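Local coordinates for protein secretin XcpQ (Pseudomonas aeruginosa, PDB 4E9J) that forms the outer-membrane channel of the type II secretion system, through which enzymes such as elastase are exported, here represented by its periplasmic N-terminal domains, at residues E44-D49 and Q71-V76; M77-F82 and I152-S157. One frame throughout, in Å; residues are numbered along the deposited sequence.

Contact 1: E44-D49 and Q71-V76; sequences ETFVVD and QLFLSV
F46 overlaps the ring of F73 with the far end of its own, the two side chains reaching toward each other from opposite directions. Their CZ atoms come to 3.6 Å, and CE2 of F73 sits equally near CZ of F46. The planes are inclined by 29°, close to parallel, but the rings are slid so far apart that they share little area; the centroids stand 4.8 Å from each other. F73 places its CZ over one face of F46, 3.5 Å above the plane and displaced toward the rim. CE1 of F46 joins in at 3.8 Å from CZ of F73, so only the outer ends of the two rings carry the contact.

Different first torsions bring the rings together. In F46, CG stands beside the backbone N and anti to the carbonyl carbon (chi1 -56°), whereas F73 swings CG anti to its own N (chi1 162°), beside the carbonyl carbon, which carries its ring over to F46. Phenylalanine suits both places because a long, flat hydrocarbon can bridge the distance between the two backbones.

The pair lies in the N0 domain, where helix 66-79 packs against the small three-stranded mixed sheet, of which strand 46-48 is an outermost strand. I93 on the neighbouring strand 91-95 touches both side chains, I35 and S39 of helix 31-42 rest against F46, and the ring of Y70 meets that of F73. The aromatic pair is thus one piece of a larger apolar layer between the sheet and its helices.

Dispersion and the exclusion of water account for the attraction between the two phenyl groups; with so little overlap and no polar atom involved, the chemistry prescribes no strict direction and tolerates the tilt and slide of the rings.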
loop_
_atom_site.group_PDB
_atom_site.type_symbol
_atom_site.label_atom_id
_atom_site.label_comp_id
_atom_site.label_asym_id
_atom_site.label_seq_id
_atom_site.Cartn_x
_atom_site.Cartn_y
_atom_site.Cartn_z
ATOM N N GLU A 44 21.641 13.285 14.038
ATOM C CA GLU A 44 20.735 12.569 14.926
ATOM C C GLU A 44 21.546 11.463 15.595
ATOM O O GLU A 44 22.317 10.784 14.925
ATOM C CB GLU A 44 19.550 11.969 14.123
ATOM N N THR A 45 21.411 11.317 16.910
ATOM C CA THR A 45 22.098 10.279 17.673
ATOM C C THR A 45 21.093 9.139 17.945
ATOM O O THR A 45 19.971 9.400 18.385
ATOM C CB THR A 45 22.647 10.867 18.975
ATOM O OG1 THR A 45 23.386 12.055 18.677
ATOM C CG2 THR A 45 23.533 9.886 19.724
ATOM N N PHE A 46 21.497 7.893 17.684
ATOM C CA PHE A 46 20.663 6.716 17.899
ATOM C C PHE A 46 21.339 5.755 18.892
ATOM O O PHE A 46 22.549 5.598 18.845
ATOM C CB PHE A 46 20.476 5.941 16.594
ATOM C CG PHE A 46 19.914 6.738 15.443
ATOM C CD1 PHE A 46 18.579 7.133 15.428
ATOM C CD2 PHE A 46 20.717 7.102 14.381
ATOM C CE1 PHE A 46 18.070 7.880 14.355
ATOM C CE2 PHE A 46 20.206 7.839 13.316
ATOM C CZ PHE A 46 18.898 8.253 13.322
ATOM N N VAL A 47 20.571 5.053 19.722
ATOM C CA VAL A 47 21.085 3.936 20.536
ATOM C C VAL A 47 20.617 2.715 19.753
ATOM O O VAL A 47 19.447 2.638 19.418
ATOM C CB VAL A 47 20.584 3.906 22.000
ATOM C CG1 VAL A 47 21.037 2.626 22.693
ATOM C CG2 VAL A 47 21.093 5.116 22.760
ATOM N N VAL A 48 21.512 1.814 19.389
ATOM C CA VAL A 48 21.159 0.657 18.578
ATOM C C VAL A 48 20.961 -0.548 19.492
ATOM O O VAL A 48 21.926 -0.954 20.130
ATOM C CB VAL A 48 22.258 0.430 17.519
ATOM C CG1 VAL A 48 21.995 -0.820 16.712
ATOM C CG2 VAL A 48 22.359 1.639 16.602
ATOM N N ASP A 49 19.713 -1.117 19.567
ATOM C CA ASP A 49 19.424 -2.279 20.422
ATOM C C ASP A 49 20.440 -3.402 20.124
ATOM O O ASP A 49 20.755 -3.625 18.947
ATOM C CB ASP A 49 17.982 -2.765 20.176
ATOM C CG ASP A 49 17.547 -3.948 21.009
ATOM O OD1 ASP A 49 17.816 -5.080 20.603
ATOM O OD2 ASP A 49 16.869 -3.739 22.019
ATOM N N GLN A 71 14.649 9.747 4.755
ATOM C CA GLN A 71 13.654 8.823 4.183
ATOM C C GLN A 71 14.346 7.512 3.744
ATOM O O GLN A 71 13.829 6.420 3.996
ATOM C CB GLN A 71 12.927 9.439 2.966
ATOM C CG GLN A 71 11.953 10.563 3.291
ATOM C CD GLN A 71 11.397 11.134 2.000
ATOM O OE1 GLN A 71 10.730 10.436 1.222
ATOM N NE2 GLN A 71 11.701 12.392 1.705
ATOM N N LEU A 72 15.524 7.617 3.102
ATOM C CA LEU A 72 16.290 6.449 2.679
ATOM C C LEU A 72 16.693 5.598 3.916
ATOM O O LEU A 72 16.564 4.378 3.888
ATOM C CB LEU A 72 17.504 6.876 1.863
ATOM C CG LEU A 72 18.528 5.797 1.514
ATOM C CD1 LEU A 72 17.891 4.713 0.661
ATOM C CD2 LEU A 72 19.727 6.411 0.796
ATOM N N PHE A 73 17.124 6.249 4.996
ATOM C CA PHE A 73 17.442 5.581 6.273
ATOM C C PHE A 73 16.253 4.764 6.779
ATOM O O PHE A 73 16.419 3.604 7.127
ATOM C CB PHE A 73 17.862 6.620 7.327
ATOM C CG PHE A 73 17.809 6.168 8.767
ATOM C CD1 PHE A 73 18.711 5.230 9.252
ATOM C CD2 PHE A 73 16.925 6.750 9.659
ATOM C CE1 PHE A 73 18.725 4.879 10.608
ATOM C CE2 PHE A 73 16.921 6.377 11.009
ATOM C CZ PHE A 73 17.807 5.425 11.469
ATOM N N LEU A 74 15.041 5.360 6.780
ATOM C CA LEU A 74 13.829 4.652 7.247
ATOM C C LEU A 74 13.498 3.448 6.377
ATOM O O LEU A 74 13.091 2.415 6.900
ATOM C CB LEU A 74 12.640 5.608 7.308
ATOM C CG LEU A 74 12.737 6.770 8.299
ATOM C CD1 LEU A 74 11.466 7.610 8.256
ATOM C CD2 LEU A 74 13.028 6.291 9.686
ATOM N N SER A 75 13.702 3.569 5.054
ATOM C CA SER A 75 13.481 2.494 4.102
ATOM C C SER A 75 14.456 1.362 4.350
ATOM O O SER A 75 14.062 0.204 4.272
ATOM C CB SER A 75 13.619 2.986 2.661
ATOM O OG SER A 75 12.379 3.477 2.181
ATOM N N VAL A 76 15.730 1.679 4.647
ATOM C CA VAL A 76 16.732 0.647 4.941
ATOM C C VAL A 76 16.382 -0.063 6.253
ATOM O O VAL A 76 16.428 -1.284 6.319
ATOM C CB VAL A 76 18.177 1.227 4.915
ATOM C CG1 VAL A 76 19.197 0.250 5.504
ATOM C CG2 VAL A 76 18.567 1.592 3.483
#

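Contact 2: M77-F82 and I152-S157; sequences MSTHGF and IISDRS
S154 OG lies within reach of two threonine hydroxyls, OG1 of T79 across the contact and OG1 of T115 on the adjoining strand 114-119. Its separation from T79 OG1 is 2.5 Å, short enough that the exact length deserves caution. T79 OG1 is also bonded to the carbonyl O of S75, one turn back in its own helix. A chain of small hydroxyls thereby runs from helix to sheet, and serine and threonine fit here because their oxygens sit just one bond beyond CB.

The threonine brings a methyl as well: with OG1 beside the backbone N (chi1 -68°), CG2 is anti to that N and presses on S154 CB at 3.4 Å, a tight carbon pair.

T79 is the last residue of helix 66-79, which closes in a Schellman motif: F82 N bonds M77 O at 2.9 Å, and G81 N reaches S78 O at 3.2 Å. G81 is the C-prime residue, and its positive phi of 78° is easily adopted without a side chain. The end of this N0 helix thus meets strand 150-155 of N1, with L113 and H141 also touching T79.

After D155 the strand ends, with R156 at the N-cap position of helix 157-171. The carboxylate of D155 folds over the following peptide, OD1 accepting R156 N at 2.8 Å, on its anti side and 34° out of the carboxylate plane. Y139 OH adds a weak bond to the same oxygen.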
loop_
_atom_site.group_PDB
_atom_site.type_symbol
_atom_site.label_atom_id
_atom_site.label_comp_id
_atom_site.label_asym_id
_atom_site.label_seq_id
_atom_site.Cartn_x
_atom_site.Cartn_y
_atom_site.Cartn_z
ATOM N N MET A 77 15.988 0.680 7.273
ATOM C CA MET A 77 15.624 0.081 8.563
ATOM C C MET A 77 14.425 -0.858 8.369
ATOM O O MET A 77 14.493 -2.026 8.744
ATOM C CB MET A 77 15.247 1.178 9.575
ATOM C CG MET A 77 16.419 1.969 10.201
ATOM S SD MET A 77 17.871 1.050 10.795
ATOM C CE MET A 77 18.900 1.209 9.442
ATOM N N SER A 78 13.348 -0.351 7.750
ATOM C CA SER A 78 12.162 -1.140 7.435
ATOM C C SER A 78 12.487 -2.358 6.571
ATOM O O SER A 78 11.966 -3.433 6.864
ATOM C CB SER A 78 11.094 -0.282 6.761
ATOM O OG SER A 78 9.990 -1.063 6.341
ATOM N N THR A 79 13.412 -2.234 5.588
ATOM C CA THR A 79 13.807 -3.382 4.751
ATOM C C THR A 79 14.333 -4.547 5.593
ATOM O O THR A 79 14.025 -5.685 5.281
ATOM C CB THR A 79 14.853 -2.983 3.680
ATOM O OG1 THR A 79 14.240 -2.113 2.712
ATOM C CG2 THR A 79 15.484 -4.209 2.938
ATOM N N HIS A 80 15.093 -4.260 6.659
ATOM C CA HIS A 80 15.720 -5.281 7.490
ATOM C C HIS A 80 14.971 -5.571 8.799
ATOM O O HIS A 80 15.493 -6.277 9.648
ATOM C CB HIS A 80 17.193 -4.893 7.721
ATOM C CG HIS A 80 17.952 -4.804 6.442
ATOM N ND1 HIS A 80 18.619 -5.928 6.003
ATOM C CD2 HIS A 80 18.015 -3.882 5.462
ATOM C CE1 HIS A 80 19.084 -5.657 4.808
ATOM N NE2 HIS A 80 18.754 -4.465 4.425
ATOM N N GLY A 81 13.743 -5.088 8.918
ATOM C CA GLY A 81 12.889 -5.363 10.067
ATOM C C GLY A 81 13.177 -4.584 11.320
ATOM O O GLY A 81 12.945 -5.100 12.413
ATOM N N PHE A 82 13.620 -3.320 11.182
ATOM C CA PHE A 82 13.889 -2.441 12.313
ATOM C C PHE A 82 13.013 -1.197 12.261
ATOM O O PHE A 82 12.562 -0.812 11.184
ATOM C CB PHE A 82 15.380 -2.052 12.357
ATOM C CG PHE A 82 16.285 -3.265 12.343
ATOM C CD1 PHE A 82 16.270 -4.169 13.389
ATOM C CD2 PHE A 82 17.071 -3.554 11.237
ATOM C CE1 PHE A 82 17.032 -5.338 13.338
ATOM C CE2 PHE A 82 17.840 -4.715 11.191
ATOM C CZ PHE A 82 17.813 -5.605 12.241
ATOM N N ILE A 152 12.391 4.137 -3.902
ATOM C CA ILE A 152 13.362 3.379 -3.119
ATOM C C ILE A 152 12.908 1.938 -3.240
ATOM O O ILE A 152 11.786 1.651 -2.848
ATOM C CB ILE A 152 13.445 3.764 -1.642
ATOM C CG1 ILE A 152 13.971 5.175 -1.470
ATOM C CG2 ILE A 152 14.379 2.751 -0.892
ATOM C CD1 ILE A 152 13.624 5.787 -0.154
ATOM N N ILE A 153 13.761 1.048 -3.770
ATOM C CA ILE A 153 13.470 -0.384 -3.899
ATOM C C ILE A 153 14.510 -1.210 -3.130
ATOM O O ILE A 153 15.693 -0.955 -3.286
ATOM C CB ILE A 153 13.503 -0.802 -5.397
ATOM C CG1 ILE A 153 12.561 0.097 -6.227
ATOM C CG2 ILE A 153 13.185 -2.324 -5.561
ATOM C CD1 ILE A 153 11.801 -0.579 -7.451
ATOM N N SER A 154 14.072 -2.250 -2.414
ATOM C CA SER A 154 14.966 -3.204 -1.768
ATOM C C SER A 154 14.780 -4.590 -2.376
ATOM O O SER A 154 13.667 -5.084 -2.402
ATOM C CB SER A 154 14.756 -3.281 -0.263
ATOM O OG SER A 154 15.061 -2.038 0.334
ATOM N N ASP A 155 15.866 -5.194 -2.881
ATOM C CA ASP A 155 15.868 -6.528 -3.504
ATOM C C ASP A 155 17.316 -6.999 -3.772
ATOM O O ASP A 155 18.263 -6.280 -3.436
ATOM C CB ASP A 155 15.089 -6.477 -4.847
ATOM C CG ASP A 155 14.340 -7.743 -5.205
ATOM O OD1 ASP A 155 14.756 -8.821 -4.752
ATOM O OD2 ASP A 155 13.434 -7.672 -6.056
ATOM N N ARG A 156 17.495 -8.190 -4.399
ATOM C CA ARG A 156 18.834 -8.651 -4.808
ATOM C C ARG A 156 19.280 -7.762 -5.981
ATOM O O ARG A 156 18.447 -7.433 -6.824
ATOM C CB ARG A 156 18.811 -10.136 -5.237
ATOM N N SER A 157 20.568 -7.356 -6.021
ATOM C CA SER A 157 21.127 -6.480 -7.075
ATOM C C SER A 157 20.742 -6.808 -8.520
ATOM O O SER A 157 20.490 -5.884 -9.305
ATOM C CB SER A 157 22.642 -6.360 -6.942
ATOM O OG SER A 157 22.888 -5.655 -5.743
#

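In the fold
From the N terminus, the chain passes through strand 46-48 and, after strands 55-61 and 63-65, returns on helix 66-79, where contact 1 closes a loop within N0. Contact 2 opens only then, at the last turn of the same helix, and closes about 70 residues later on strand 150-155 of N1, so the two loops follow in series and neither nest nor cross. Contact 1 ties the helix to the three-stranded N0 sheet, contact 2 to the sheet that N1 strands help build. They adjoin as well: I152 CD1 packs beside S75 and L72. Helix 66-79 is thus packed between N0 and N1 elements.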